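Local coordinates for flagellar basal body rod modification protein (Helicobacter pylori 26695, PDB 4ZZF) that is probably required for flagellar hook formation, perhaps as a scaffolding protein for hook assembly, and is represented here by a truncated piece that includes its Ig-like domain, at residues 1-6 with 114-119; 7-12 with 108-113; 25-30 with 69-74; 42-47 with 90-95. All blocks are in the same frame, centred on the assembly; numbering follows the deposited sequence.

Contact 1. Residues 1-6 with 114-119; sequences NSVSMI and ESVIFD
The N-terminal loop of the chain runs past strand 115-119, the first strand of a three-stranded antiparallel meander, and Ile6, Val3 and Asn1 meet Val116 and Phe118 by packing alone. The closest approach is between Ile6 CG1 and Val116 CG2, 3.7 Å apart, where the two branched side chains cross obliquely. Both carbons stand anti to their own carbonyl carbon, and Ile6 CD1 continues over the backbone N of Val116 at 3.9 Å. A type I beta turn from Val3 to Ile6, closed by the bond from Ile6 N to Val3 O (3.2 Å), brings the side chains of Val3 and Ile6 to the same strand. Further along, Val3 CG1 reaches the edge of the Phe118 ring, 4.2 Å from CE2, with the side chains at about a right angle; Asn1 N also lies near the ring plane, 4.2 Å from CE1. At the start of the strand Glu114 and Ser115 both face Arg126, forming a classic beta bulge. Ser2 OG and Ser4 OG share a hydrogen bond of 2.9 Å on the part of the loop that packs against neighbouring subunits. Val116 and Ile117 pair with a strand of the second subunit, which carries the sheet across the interface.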
loop_
_atom_site.group_PDB
_atom_site.type_symbol
_atom_site.label_atom_id
_atom_site.label_comp_id
_atom_site.label_asym_id
_atom_site.label_seq_id
_atom_site.Cartn_x
_atom_site.Cartn_y
_atom_site.Cartn_z
ATOM N N ASN A 1 -4.519 8.307 -10.472
ATOM C CA ASN A 1 -3.196 7.702 -10.619
ATOM C C ASN A 1 -2.901 6.666 -9.534
ATOM O O ASN A 1 -2.225 5.668 -9.781
ATOM C CB ASN A 1 -2.104 8.788 -10.614
ATOM C CG ASN A 1 -0.697 8.205 -10.492
ATOM O OD1 ASN A 1 -0.196 7.970 -9.381
ATOM N ND2 ASN A 1 -0.056 7.962 -11.636
ATOM N N SER A 2 -3.410 6.906 -8.331
ATOM C CA SER A 2 -3.166 5.998 -7.216
ATOM C C SER A 2 -4.284 4.954 -7.031
ATOM O O SER A 2 -5.481 5.263 -7.104
ATOM C CB SER A 2 -2.964 6.794 -5.913
ATOM O OG SER A 2 -2.452 5.958 -4.894
ATOM N N VAL A 3 -3.860 3.717 -6.783
ATOM C CA VAL A 3 -4.759 2.625 -6.464
ATOM C C VAL A 3 -4.579 2.175 -5.001
ATOM O O VAL A 3 -4.977 1.067 -4.622
ATOM C CB VAL A 3 -4.551 1.416 -7.438
ATOM C CG1 VAL A 3 -4.579 1.896 -8.881
ATOM C CG2 VAL A 3 -3.258 0.642 -7.150
ATOM N N SER A 4 -4.000 3.050 -4.181
ATOM C CA SER A 4 -3.781 2.766 -2.766
ATOM C C SER A 4 -5.092 2.674 -1.980
ATOM O O SER A 4 -5.107 2.181 -0.854
ATOM C CB SER A 4 -2.869 3.828 -2.134
ATOM O OG SER A 4 -3.457 5.110 -2.262
ATOM N N MET A 5 -6.192 3.118 -2.577
ATOM C CA MET A 5 -7.494 3.045 -1.919
ATOM C C MET A 5 -8.035 1.631 -1.854
ATOM O O MET A 5 -8.835 1.301 -0.974
ATOM C CB MET A 5 -8.496 3.943 -2.641
ATOM C CG MET A 5 -8.083 5.398 -2.633
ATOM S SD MET A 5 -8.867 6.371 -3.935
ATOM C CE MET A 5 -8.320 8.019 -3.484
ATOM N N ILE A 6 -7.602 0.797 -2.790
ATOM C CA ILE A 6 -8.066 -0.576 -2.831
ATOM C C ILE A 6 -7.790 -1.263 -1.502
ATOM O O ILE A 6 -6.680 -1.210 -0.999
ATOM C CB ILE A 6 -7.400 -1.356 -3.961
ATOM C CG1 ILE A 6 -7.854 -0.807 -5.317
ATOM C CG2 ILE A 6 -7.710 -2.842 -3.836
ATOM C CD1 ILE A 6 -7.017 -1.325 -6.452
ATOM N N GLU A 114 -13.289 -2.347 -3.468
ATOM C CA GLU A 114 -12.953 -3.655 -4.001
ATOM C C GLU A 114 -12.075 -3.580 -5.246
ATOM O O GLU A 114 -11.332 -4.511 -5.549
ATOM C CB GLU A 114 -14.229 -4.430 -4.310
ATOM C CG GLU A 114 -15.093 -4.650 -3.081
ATOM C CD GLU A 114 -16.384 -5.361 -3.402
ATOM O OE1 GLU A 114 -17.183 -4.805 -4.184
ATOM O OE2 GLU A 114 -16.592 -6.477 -2.881
ATOM N N SER A 115 -12.162 -2.480 -5.977
ATOM C CA SER A 115 -11.290 -2.299 -7.123
ATOM C C SER A 115 -11.314 -0.842 -7.507
ATOM O O SER A 115 -12.199 -0.106 -7.092
ATOM C CB SER A 115 -11.717 -3.189 -8.306
ATOM O OG SER A 115 -12.772 -2.612 -9.047
ATOM N N VAL A 116 -10.315 -0.426 -8.274
ATOM C CA VAL A 116 -10.303 0.892 -8.890
ATOM C C VAL A 116 -10.405 0.705 -10.390
ATOM O O VAL A 116 -9.645 -0.058 -10.975
ATOM C CB VAL A 116 -9.035 1.694 -8.538
ATOM C CG1 VAL A 116 -8.866 2.886 -9.482
ATOM C CG2 VAL A 116 -9.096 2.161 -7.105
ATOM N N ILE A 117 -11.365 1.387 -10.998
ATOM C CA ILE A 117 -11.606 1.291 -12.425
ATOM C C ILE A 117 -11.239 2.587 -13.109
ATOM O O ILE A 117 -11.608 3.661 -12.638
ATOM C CB ILE A 117 -13.075 1.000 -12.728
ATOM C CG1 ILE A 117 -13.494 -0.324 -12.114
ATOM C CG2 ILE A 117 -13.324 1.008 -14.233
ATOM C CD1 ILE A 117 -14.972 -0.556 -12.217
ATOM N N PHE A 118 -10.524 2.504 -14.222
ATOM C CA PHE A 118 -10.209 3.726 -14.946
ATOM C C PHE A 118 -11.140 3.913 -16.122
ATOM O O PHE A 118 -11.165 3.133 -17.071
ATOM C CB PHE A 118 -8.747 3.746 -15.352
ATOM C CG PHE A 118 -7.852 3.963 -14.187
ATOM C CD1 PHE A 118 -7.606 5.244 -13.730
ATOM C CD2 PHE A 118 -7.340 2.886 -13.480
ATOM C CE1 PHE A 118 -6.816 5.456 -12.621
ATOM C CE2 PHE A 118 -6.551 3.083 -12.365
ATOM C CZ PHE A 118 -6.285 4.371 -11.932
ATOM N N ASP A 119 -11.944 4.961 -15.989
ATOM C CA ASP A 119 -12.961 5.318 -16.946
ATOM C C ASP A 119 -12.482 6.471 -17.826
ATOM O O ASP A 119 -12.867 7.624 -17.626
ATOM C CB ASP A 119 -14.254 5.691 -16.221
ATOM C CG ASP A 119 -15.460 5.662 -17.132
ATOM O OD1 ASP A 119 -15.815 4.562 -17.605
ATOM O OD2 ASP A 119 -16.054 6.738 -17.376
#

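Contact 2. Residues 7-12 with 108-113; sequences GKIAET and IGRGEV
Glu11 and Arg110 lie side by side and point the same way, brought together by bends in both chains: Glu11 turns at chi2 (-80°), which swings CD toward its neighbour, and Arg110 turns at chi3 (-65°), which sets NE facing the carboxylate. Arg110 NE donates to Glu11 OE2 at 2.8 Å in a salt bridge. The acceptor sits almost in the guanidinium plane, whereas the donor meets the syn side of OE2 from 34° out of the carboxylate plane. OE2 is also bonded by Tyr141, OE1 pairs with Arg107, and Arg110 NH2 reaches Asp32, so the pair belongs to a wider network of charged and polar groups. On the same face Ile9 CG2 comes within 3.7 Å of Arg110 NH2, while on the other Ala10 CB rests on Val113 CG2 at 3.7 Å. Gly109 O is gripped twice by Thr12, from N at 2.9 Å and from OG1 at 2.8 Å. Ala10 and Gly111 exchange both backbone bonds, and past the corner at Gly111 the pairing continues with Val113 N to Lys8 O (2.8 Å) and Gly7 N to Val113 O (2.9 Å). The backbone angles of Gly7, Gly109 and Gly111 would jam a CB against the preceding carbonyl O, which calls for glycine. The result is a short antiparallel ladder joining strand 9-12, which also pairs with strand 137-141, to the connector between strands 104-107 and 115-119.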
loop_
_atom_site.group_PDB
_atom_site.type_symbol
_atom_site.label_atom_id
_atom_site.label_comp_id
_atom_site.label_asym_id
_atom_site.label_seq_id
_atom_site.Cartn_x
_atom_site.Cartn_y
_atom_site.Cartn_z
ATOM N N GLY A 7 -8.819 -1.874 -0.931
ATOM C CA GLY A 7 -8.704 -2.542 0.347
ATOM C C GLY A 7 -8.978 -1.636 1.530
ATOM O O GLY A 7 -9.028 -2.103 2.669
ATOM N N LYS A 8 -9.141 -0.341 1.280
ATOM C CA LYS A 8 -9.489 0.591 2.351
ATOM C C LYS A 8 -10.999 0.646 2.474
ATOM O O LYS A 8 -11.716 0.257 1.549
ATOM C CB LYS A 8 -8.938 2.004 2.094
ATOM C CG LYS A 8 -7.410 2.106 1.869
ATOM C CD LYS A 8 -6.622 1.692 3.099
ATOM C CE LYS A 8 -5.141 2.036 2.971
ATOM N NZ LYS A 8 -4.507 1.426 1.769
ATOM N N ILE A 9 -11.482 1.123 3.613
ATOM C CA ILE A 9 -12.873 1.520 3.719
ATOM C C ILE A 9 -12.937 2.954 3.269
ATOM O O ILE A 9 -12.108 3.780 3.678
ATOM C CB ILE A 9 -13.439 1.384 5.154
ATOM C CG1 ILE A 9 -13.185 -0.021 5.701
ATOM C CG2 ILE A 9 -14.946 1.749 5.187
ATOM C CD1 ILE A 9 -14.123 -1.057 5.156
ATOM N N ALA A 10 -13.894 3.243 2.391
ATOM C CA ALA A 10 -14.126 4.611 1.933
ATOM C C ALA A 10 -15.473 5.099 2.449
ATOM O O ALA A 10 -16.446 4.345 2.456
ATOM C CB ALA A 10 -14.077 4.686 0.417
ATOM N N GLU A 11 -15.497 6.335 2.931
ATOM C CA GLU A 11 -16.733 7.053 3.195
ATOM C C GLU A 11 -16.926 8.012 2.007
ATOM O O GLU A 11 -16.014 8.760 1.689
ATOM C CB GLU A 11 -16.659 7.839 4.520
ATOM C CG GLU A 11 -16.328 7.028 5.768
ATOM C CD GLU A 11 -17.539 6.297 6.327
ATOM O OE1 GLU A 11 -18.687 6.688 6.002
ATOM O OE2 GLU A 11 -17.355 5.316 7.075
ATOM N N THR A 12 -18.071 7.985 1.337
ATOM C CA THR A 12 -18.298 8.942 0.248
ATOM C C THR A 12 -19.443 9.902 0.569
ATOM O O THR A 12 -20.200 9.672 1.510
ATOM C CB THR A 12 -18.617 8.252 -1.086
ATOM O OG1 THR A 12 -19.982 7.834 -1.091
ATOM C CG2 THR A 12 -17.712 7.074 -1.322
ATOM N N ILE A 108 -25.664 3.587 2.895
ATOM C CA ILE A 108 -25.294 3.615 1.492
ATOM C C ILE A 108 -24.098 4.546 1.258
ATOM O O ILE A 108 -24.026 5.631 1.836
ATOM C CB ILE A 108 -26.486 4.075 0.636
ATOM C CG1 ILE A 108 -27.471 2.925 0.464
ATOM C CG2 ILE A 108 -26.038 4.565 -0.742
ATOM C CD1 ILE A 108 -28.511 3.208 -0.601
ATOM N N GLY A 109 -23.159 4.138 0.410
ATOM C CA GLY A 109 -22.075 5.038 0.027
ATOM C C GLY A 109 -20.838 4.964 0.911
ATOM O O GLY A 109 -20.045 5.903 0.965
ATOM N N ARG A 110 -20.672 3.846 1.614
ATOM C CA ARG A 110 -19.434 3.576 2.331
ATOM C C ARG A 110 -19.155 2.085 2.273
ATOM O O ARG A 110 -20.064 1.284 2.108
ATOM C CB ARG A 110 -19.516 4.050 3.790
ATOM C CG ARG A 110 -20.549 3.278 4.642
ATOM C CD ARG A 110 -20.412 3.599 6.134
ATOM N NE ARG A 110 -19.134 3.158 6.689
ATOM C CZ ARG A 110 -18.904 1.921 7.127
ATOM N NH1 ARG A 110 -19.860 1.005 7.064
ATOM N NH2 ARG A 110 -17.717 1.587 7.609
ATOM N N GLY A 111 -17.895 1.709 2.412
ATOM C CA GLY A 111 -17.556 0.304 2.442
ATOM C C GLY A 111 -16.190 0.049 1.862
ATOM O O GLY A 111 -15.475 0.979 1.453
ATOM N N GLU A 112 -15.827 -1.225 1.822
ATOM C CA GLU A 112 -14.531 -1.592 1.301
ATOM C C GLU A 112 -14.425 -1.251 -0.173
ATOM O O GLU A 112 -15.353 -1.484 -0.945
ATOM C CB GLU A 112 -14.263 -3.071 1.512
ATOM C CG GLU A 112 -12.845 -3.459 1.131
ATOM C CD GLU A 112 -12.515 -4.906 1.473
ATOM O OE1 GLU A 112 -13.411 -5.773 1.352
ATOM O OE2 GLU A 112 -11.356 -5.162 1.860
ATOM N N VAL A 113 -13.292 -0.684 -0.561
ATOM C CA VAL A 113 -13.028 -0.472 -1.969
ATOM C C VAL A 113 -12.500 -1.744 -2.588
ATOM O O VAL A 113 -11.394 -2.177 -2.277
ATOM C CB VAL A 113 -12.030 0.653 -2.194
ATOM C CG1 VAL A 113 -11.793 0.837 -3.691
ATOM C CG2 VAL A 113 -12.544 1.934 -1.535
#

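Contact 3. Residues 25-30 with 69-74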
loop_
_atom_site.group_PDB
_atom_site.type_symbol
_atom_site.label_atom_id
_atom_site.label_comp_id
_atom_site.label_asym_id
_atom_site.label_seq_id
_atom_site.Cartn_x
_atom_site.Cartn_y
_atom_site.Cartn_z
ATOM N N LEU A 25 -36.354 -0.508 -5.817
ATOM C CA LEU A 25 -35.018 0.031 -5.697
ATOM C C LEU A 25 -34.073 -1.025 -5.151
ATOM O O LEU A 25 -34.237 -1.489 -4.031
ATOM C CB LEU A 25 -35.019 1.257 -4.798
ATOM C CG LEU A 25 -33.625 1.835 -4.614
ATOM C CD1 LEU A 25 -33.110 2.398 -5.940
ATOM C CD2 LEU A 25 -33.675 2.890 -3.540
ATOM N N SER A 26 -33.101 -1.422 -5.958
ATOM C CA SER A 26 -32.023 -2.266 -5.473
ATOM C C SER A 26 -30.990 -1.364 -4.840
ATOM O O SER A 26 -30.706 -0.286 -5.369
ATOM C CB SER A 26 -31.395 -3.085 -6.604
ATOM O OG SER A 26 -32.271 -4.115 -7.016
ATOM N N PHE A 27 -30.444 -1.785 -3.704
ATOM C CA PHE A 27 -29.360 -1.041 -3.066
ATOM C C PHE A 27 -28.504 -1.975 -2.215
ATOM O O PHE A 27 -28.910 -3.084 -1.867
ATOM C CB PHE A 27 -29.910 0.113 -2.214
ATOM C CG PHE A 27 -30.623 -0.341 -0.970
ATOM C CD1 PHE A 27 -31.978 -0.629 -0.998
ATOM C CD2 PHE A 27 -29.937 -0.492 0.228
ATOM C CE1 PHE A 27 -32.630 -1.054 0.146
ATOM C CE2 PHE A 27 -30.589 -0.913 1.370
ATOM C CZ PHE A 27 -31.927 -1.195 1.335
ATOM N N SER A 28 -27.314 -1.506 -1.875
ATOM C CA SER A 28 -26.340 -2.314 -1.163
ATOM C C SER A 28 -25.825 -1.591 0.100
ATOM O O SER A 28 -25.661 -0.361 0.117
ATOM C CB SER A 28 -25.202 -2.672 -2.123
ATOM O OG SER A 28 -23.973 -2.830 -1.451
ATOM N N LEU A 29 -25.633 -2.363 1.169
ATOM C CA LEU A 29 -25.091 -1.857 2.424
ATOM C C LEU A 29 -23.879 -2.676 2.839
ATOM O O LEU A 29 -23.863 -3.905 2.691
ATOM C CB LEU A 29 -26.140 -1.902 3.538
ATOM C CG LEU A 29 -27.281 -0.907 3.413
ATOM C CD1 LEU A 29 -28.267 -1.100 4.569
ATOM C CD2 LEU A 29 -26.727 0.481 3.419
ATOM N N PHE A 30 -22.869 -2.011 3.382
ATOM C CA PHE A 30 -21.673 -2.722 3.800
ATOM C C PHE A 30 -21.656 -2.919 5.311
ATOM O O PHE A 30 -21.721 -1.939 6.065
ATOM C CB PHE A 30 -20.424 -1.971 3.344
ATOM C CG PHE A 30 -19.136 -2.636 3.731
ATOM C CD1 PHE A 30 -18.573 -3.603 2.920
ATOM C CD2 PHE A 30 -18.482 -2.287 4.914
ATOM C CE1 PHE A 30 -17.374 -4.209 3.280
ATOM C CE2 PHE A 30 -17.296 -2.890 5.273
ATOM C CZ PHE A 30 -16.739 -3.853 4.450
ATOM N N ILE A 69 -24.189 -6.509 1.313
ATOM C CA ILE A 69 -25.417 -7.281 1.160
ATOM C C ILE A 69 -26.391 -6.484 0.287
ATOM O O ILE A 69 -26.531 -5.272 0.464
ATOM C CB ILE A 69 -26.052 -7.609 2.531
ATOM C CG1 ILE A 69 -25.041 -8.332 3.421
ATOM C CG2 ILE A 69 -27.301 -8.483 2.372
ATOM C CD1 ILE A 69 -25.521 -8.540 4.855
ATOM N N ASN A 70 -27.050 -7.148 -0.662
ATOM C CA ASN A 70 -27.995 -6.453 -1.541
ATOM C C ASN A 70 -29.424 -6.542 -1.036
ATOM O O ASN A 70 -29.876 -7.586 -0.587
ATOM C CB ASN A 70 -27.922 -6.997 -2.962
ATOM C CG ASN A 70 -26.522 -6.959 -3.510
ATOM O OD1 ASN A 70 -25.919 -5.893 -3.626
ATOM N ND2 ASN A 70 -25.986 -8.121 -3.833
ATOM N N PHE A 71 -30.122 -5.422 -1.100
ATOM C CA PHE A 71 -31.485 -5.347 -0.618
ATOM C C PHE A 71 -32.382 -4.765 -1.693
ATOM O O PHE A 71 -31.896 -4.211 -2.683
ATOM C CB PHE A 71 -31.571 -4.492 0.642
ATOM C CG PHE A 71 -30.703 -4.978 1.779
ATOM C CD1 PHE A 71 -31.186 -5.900 2.691
ATOM C CD2 PHE A 71 -29.412 -4.490 1.940
ATOM C CE1 PHE A 71 -30.399 -6.327 3.746
ATOM C CE2 PHE A 71 -28.615 -4.914 2.986
ATOM C CZ PHE A 71 -29.107 -5.837 3.889
ATOM N N GLU A 72 -33.692 -4.899 -1.500
ATOM C CA GLU A 72 -34.652 -4.248 -2.376
ATOM C C GLU A 72 -35.684 -3.539 -1.524
ATOM O O GLU A 72 -36.014 -3.984 -0.425
ATOM C CB GLU A 72 -35.319 -5.254 -3.320
ATOM C CG GLU A 72 -34.389 -5.767 -4.423
ATOM C CD GLU A 72 -35.024 -6.816 -5.338
ATOM O OE1 GLU A 72 -36.046 -7.429 -4.954
ATOM O OE2 GLU A 72 -34.485 -7.020 -6.453
ATOM N N TRP A 73 -36.162 -2.415 -2.031
ATOM C CA TRP A 73 -37.236 -1.673 -1.404
ATOM C C TRP A 73 -38.316 -1.410 -2.450
ATOM O O TRP A 73 -38.000 -0.917 -3.539
ATOM C CB TRP A 73 -36.706 -0.370 -0.841
ATOM C CG TRP A 73 -37.750 0.541 -0.307
ATOM C CD1 TRP A 73 -38.835 0.198 0.433
ATOM C CD2 TRP A 73 -37.804 1.959 -0.487
ATOM N NE1 TRP A 73 -39.560 1.324 0.744
ATOM C CE2 TRP A 73 -38.948 2.413 0.197
ATOM C CE3 TRP A 73 -37.000 2.885 -1.142
ATOM C CZ2 TRP A 73 -39.306 3.756 0.224
ATOM C CZ3 TRP A 73 -37.352 4.217 -1.100
ATOM C CH2 TRP A 73 -38.497 4.640 -0.424
ATOM N N ASP A 74 -39.574 -1.733 -2.133
ATOM C CA ASP A 74 -40.658 -1.610 -3.114
ATOM C C ASP A 74 -41.146 -0.176 -3.250
ATOM O O ASP A 74 -42.007 0.115 -4.072
ATOM C CB ASP A 74 -41.839 -2.531 -2.760
ATOM C CG ASP A 74 -42.415 -2.265 -1.370
ATOM O OD1 ASP A 74 -42.207 -1.167 -0.814
ATOM O OD2 ASP A 74 -43.089 -3.166 -0.829
HETATM O O HOH W 1 -23.254 -4.836 -3.343
#
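Phe71 CB sits over one face of the Phe27 ring, 3.4 Å from CZ and displaced toward the rim, a CH-pi contact at the centre of the tightly packed face of this strand pair. Chi1 of Phe27 (70°) sets CG between the backbone N and the carbonyl carbon, and the ring end lies nearer the neighbouring strand. The two phenyl planes are 24° apart but slid past one another, their centroids 5.5 Å apart, so the rings scarcely overlap. The Phe71 ring carries on to Leu29, with CE2 3.9 Å from Leu29 CB and the side chains at about a right angle. At the other end Leu25 CD2 meets the indole of Trp73 at its edge, 4.1 Å from CE3. Strands 43-47 and 86-94 pack against this face, Ile44 touching Phe27, Leu29 and Phe71.

The opposite face is polar and looser. Ser26 OG is 3.7 Å from Glu72 OE2, whose salt bridge is with Lys24. Ser28 and Asn70 are joined through a water, which lies 2.8 Å from Ser28 OG and donates to Asn70 OD1 at 2.9 Å. Between the faces, Leu25 with Trp73, Phe27 with Phe71 and Leu29 with Ile69 are hydrogen-bonded pairs, each exchanging two backbone bonds. One apolar face turned inward and one polar face turned outward, on an antiparallel pair packed against a second sheet, is the arrangement of a beta sandwich, as expected for the FlgD Ig-like domain.

Contact 4. Residues 42-47 with 90-95; sequences PAIQIL and IKAEYN
Ile44 and Ile46 both pack on Ile90, on the face shared with Ala92. Ile44 and Ile90 meet at a slant, CG2 against CG2 at 3.6 Å, and in each residue that methyl stands anti to the backbone N. Ile46 and Ile90 instead lie side by side and point the same way, with Ile46 CG2 at 4.1 Å from Ile90 CG1. Ala92, with no more than a methyl group, sets CB against Ile44 CG1 at 4.1 Å. Beyond the Ala43-Glu93 pair, Pro42 CB touches Tyr94 CB at 3.7 Å, while the phenol ring leads away from Pro42 to meet Phe31 edge-to-face.

The face of Ala43, Gln45, Lys91 and Glu93 carries the longer polar chains. Gln45 bends at chi2 (76°), which turns its CD back across the ladder; OE1 comes to 3.8 Å from Ala92 CA, and NE2 makes a weak hydrogen bond to Ala43 O within its own strand. That oxygen already accepts from Glu93 N at 2.9 Å. Lys91 runs obliquely to Leu47, its NZ 4.1 Å from Leu47 CD2, and Glu93 reaches on to Gln105 of strand 104-107. Ala43 with Glu93 and Gln45 with Lys91 are the hydrogen-bonded pairs. Strand 86-94 also pairs with 104-107. In the antiparallel sheet of the Ig-like domain, strand 43-47 thus lies between 53-58 and 86-94, its isoleucine face set against Phe27 of strand 25-31 and Phe71 and Trp73 of strand 67-73.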
loop_
_atom_site.group_PDB
_atom_site.type_symbol
_atom_site.label_atom_id
_atom_site.label_comp_id
_atom_site.label_asym_id
_atom_site.label_seq_id
_atom_site.Cartn_x
_atom_site.Cartn_y
_atom_site.Cartn_z
ATOM N N PRO A 42 -31.564 -5.385 14.885
ATOM C CA PRO A 42 -30.920 -4.743 13.732
ATOM C C PRO A 42 -31.921 -4.420 12.634
ATOM O O PRO A 42 -32.819 -5.207 12.353
ATOM C CB PRO A 42 -29.922 -5.795 13.254
ATOM C CG PRO A 42 -30.602 -7.100 13.580
ATOM C CD PRO A 42 -31.309 -6.836 14.909
ATOM N N ALA A 43 -31.760 -3.272 12.000
ATOM C CA ALA A 43 -32.704 -2.869 10.987
ATOM C C ALA A 43 -32.113 -1.816 10.063
ATOM O O ALA A 43 -31.208 -1.078 10.447
ATOM C CB ALA A 43 -33.976 -2.342 11.648
ATOM N N ILE A 44 -32.646 -1.762 8.848
ATOM C CA ILE A 44 -32.430 -0.658 7.908
ATOM C C ILE A 44 -33.476 0.446 8.078
ATOM O O ILE A 44 -34.672 0.158 8.198
ATOM C CB ILE A 44 -32.507 -1.158 6.456
ATOM C CG1 ILE A 44 -31.423 -2.195 6.186
ATOM C CG2 ILE A 44 -32.445 0.003 5.473
ATOM C CD1 ILE A 44 -31.646 -2.979 4.897
ATOM N N GLN A 45 -33.047 1.704 8.085
ATOM C CA GLN A 45 -33.999 2.811 8.051
ATOM C C GLN A 45 -33.909 3.556 6.712
ATOM O O GLN A 45 -32.811 3.861 6.233
ATOM C CB GLN A 45 -33.764 3.799 9.204
ATOM C CG GLN A 45 -33.840 3.207 10.611
ATOM C CD GLN A 45 -32.588 2.388 10.988
ATOM O OE1 GLN A 45 -31.447 2.813 10.740
ATOM N NE2 GLN A 45 -32.802 1.212 11.584
ATOM N N ILE A 46 -35.065 3.855 6.122
ATOM C CA ILE A 46 -35.131 4.671 4.914
ATOM C C ILE A 46 -35.801 6.011 5.203
ATOM O O ILE A 46 -36.951 6.063 5.631
ATOM C CB ILE A 46 -35.872 3.940 3.812
ATOM C CG1 ILE A 46 -35.295 2.526 3.663
ATOM C CG2 ILE A 46 -35.785 4.729 2.507
ATOM C CD1 ILE A 46 -35.961 1.674 2.600
ATOM N N LEU A 47 -35.070 7.095 4.969
ATOM C CA LEU A 47 -35.532 8.434 5.310
ATOM C C LEU A 47 -35.725 9.254 4.035
ATOM O O LEU A 47 -35.026 9.013 3.039
ATOM C CB LEU A 47 -34.528 9.137 6.229
ATOM C CG LEU A 47 -34.353 8.734 7.710
ATOM C CD1 LEU A 47 -34.210 7.256 7.897
ATOM C CD2 LEU A 47 -33.130 9.428 8.294
ATOM N N ILE A 90 -30.611 5.974 2.991
ATOM C CA ILE A 90 -30.708 4.637 3.551
ATOM C C ILE A 90 -29.553 4.383 4.519
ATOM O O ILE A 90 -28.379 4.567 4.161
ATOM C CB ILE A 90 -30.716 3.567 2.450
ATOM C CG1 ILE A 90 -31.882 3.819 1.488
ATOM C CG2 ILE A 90 -30.819 2.183 3.066
ATOM C CD1 ILE A 90 -31.962 2.841 0.345
ATOM N N LYS A 91 -29.904 4.017 5.753
ATOM C CA LYS A 91 -28.955 3.734 6.832
ATOM C C LYS A 91 -29.335 2.420 7.491
ATOM O O LYS A 91 -30.402 1.867 7.217
ATOM C CB LYS A 91 -28.949 4.824 7.898
ATOM C CG LYS A 91 -28.960 6.226 7.376
ATOM C CD LYS A 91 -28.736 7.233 8.495
ATOM C CE LYS A 91 -29.788 7.134 9.580
ATOM N NZ LYS A 91 -29.740 8.375 10.426
ATOM N N ALA A 92 -28.478 1.935 8.381
ATOM C CA ALA A 92 -28.775 0.718 9.118
ATOM C C ALA A 92 -28.112 0.742 10.488
ATOM O O ALA A 92 -27.105 1.413 10.701
ATOM C CB ALA A 92 -28.329 -0.517 8.335
ATOM N N GLU A 93 -28.691 -0.013 11.406
ATOM C CA GLU A 93 -28.132 -0.193 12.733
ATOM C C GLU A 93 -28.100 -1.673 13.009
ATOM O O GLU A 93 -29.046 -2.374 12.663
ATOM C CB GLU A 93 -28.967 0.533 13.781
ATOM C CG GLU A 93 -28.807 2.036 13.739
ATOM C CD GLU A 93 -29.300 2.682 15.006
ATOM O OE1 GLU A 93 -30.433 2.340 15.425
ATOM O OE2 GLU A 93 -28.545 3.489 15.603
ATOM N N TYR A 94 -27.030 -2.149 13.641
ATOM C CA TYR A 94 -26.913 -3.572 13.934
ATOM C C TYR A 94 -25.871 -3.798 15.029
ATOM O O TYR A 94 -25.035 -2.922 15.286
ATOM C CB TYR A 94 -26.552 -4.354 12.667
ATOM C CG TYR A 94 -25.148 -4.068 12.178
ATOM C CD1 TYR A 94 -24.811 -2.826 11.648
ATOM C CD2 TYR A 94 -24.153 -5.032 12.260
ATOM C CE1 TYR A 94 -23.523 -2.554 11.210
ATOM C CE2 TYR A 94 -22.861 -4.769 11.816
ATOM C CZ TYR A 94 -22.551 -3.532 11.301
ATOM O OH TYR A 94 -21.266 -3.261 10.874
ATOM N N ASN A 95 -25.974 -4.950 15.695
ATOM C CA ASN A 95 -25.041 -5.366 16.745
ATOM C C ASN A 95 -24.955 -4.389 17.900
ATOM O O ASN A 95 -23.939 -3.750 18.098
ATOM C CB ASN A 95 -23.649 -5.594 16.150
ATOM C CG ASN A 95 -23.616 -6.784 15.217
ATOM O OD1 ASN A 95 -24.660 -7.358 14.918
ATOM N ND2 ASN A 95 -22.429 -7.166 14.759
#

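From the N terminus, residues 1-6 are joined to 114-119 in contact 1, closing the longest loop, and residues 7-12 meet 108-113 in contact 2 just within it. These two contacts touch through Met5 and Val113, and bring the start of the chain to the connector after strand 104-107 and the meander that begins with strand 115-119. Contacts 3 and 4 lie within both outer loops. Their segments alternate along the chain, 25-30, 42-47, 69-74 and 90-95, so the loops cross, and their apolar faces meet between the two sheets. Ile108 and Gly111 of contact 2 pack on contact 3, and Ile108 N probably hydrogen-bonds Ile90 O of contact 4.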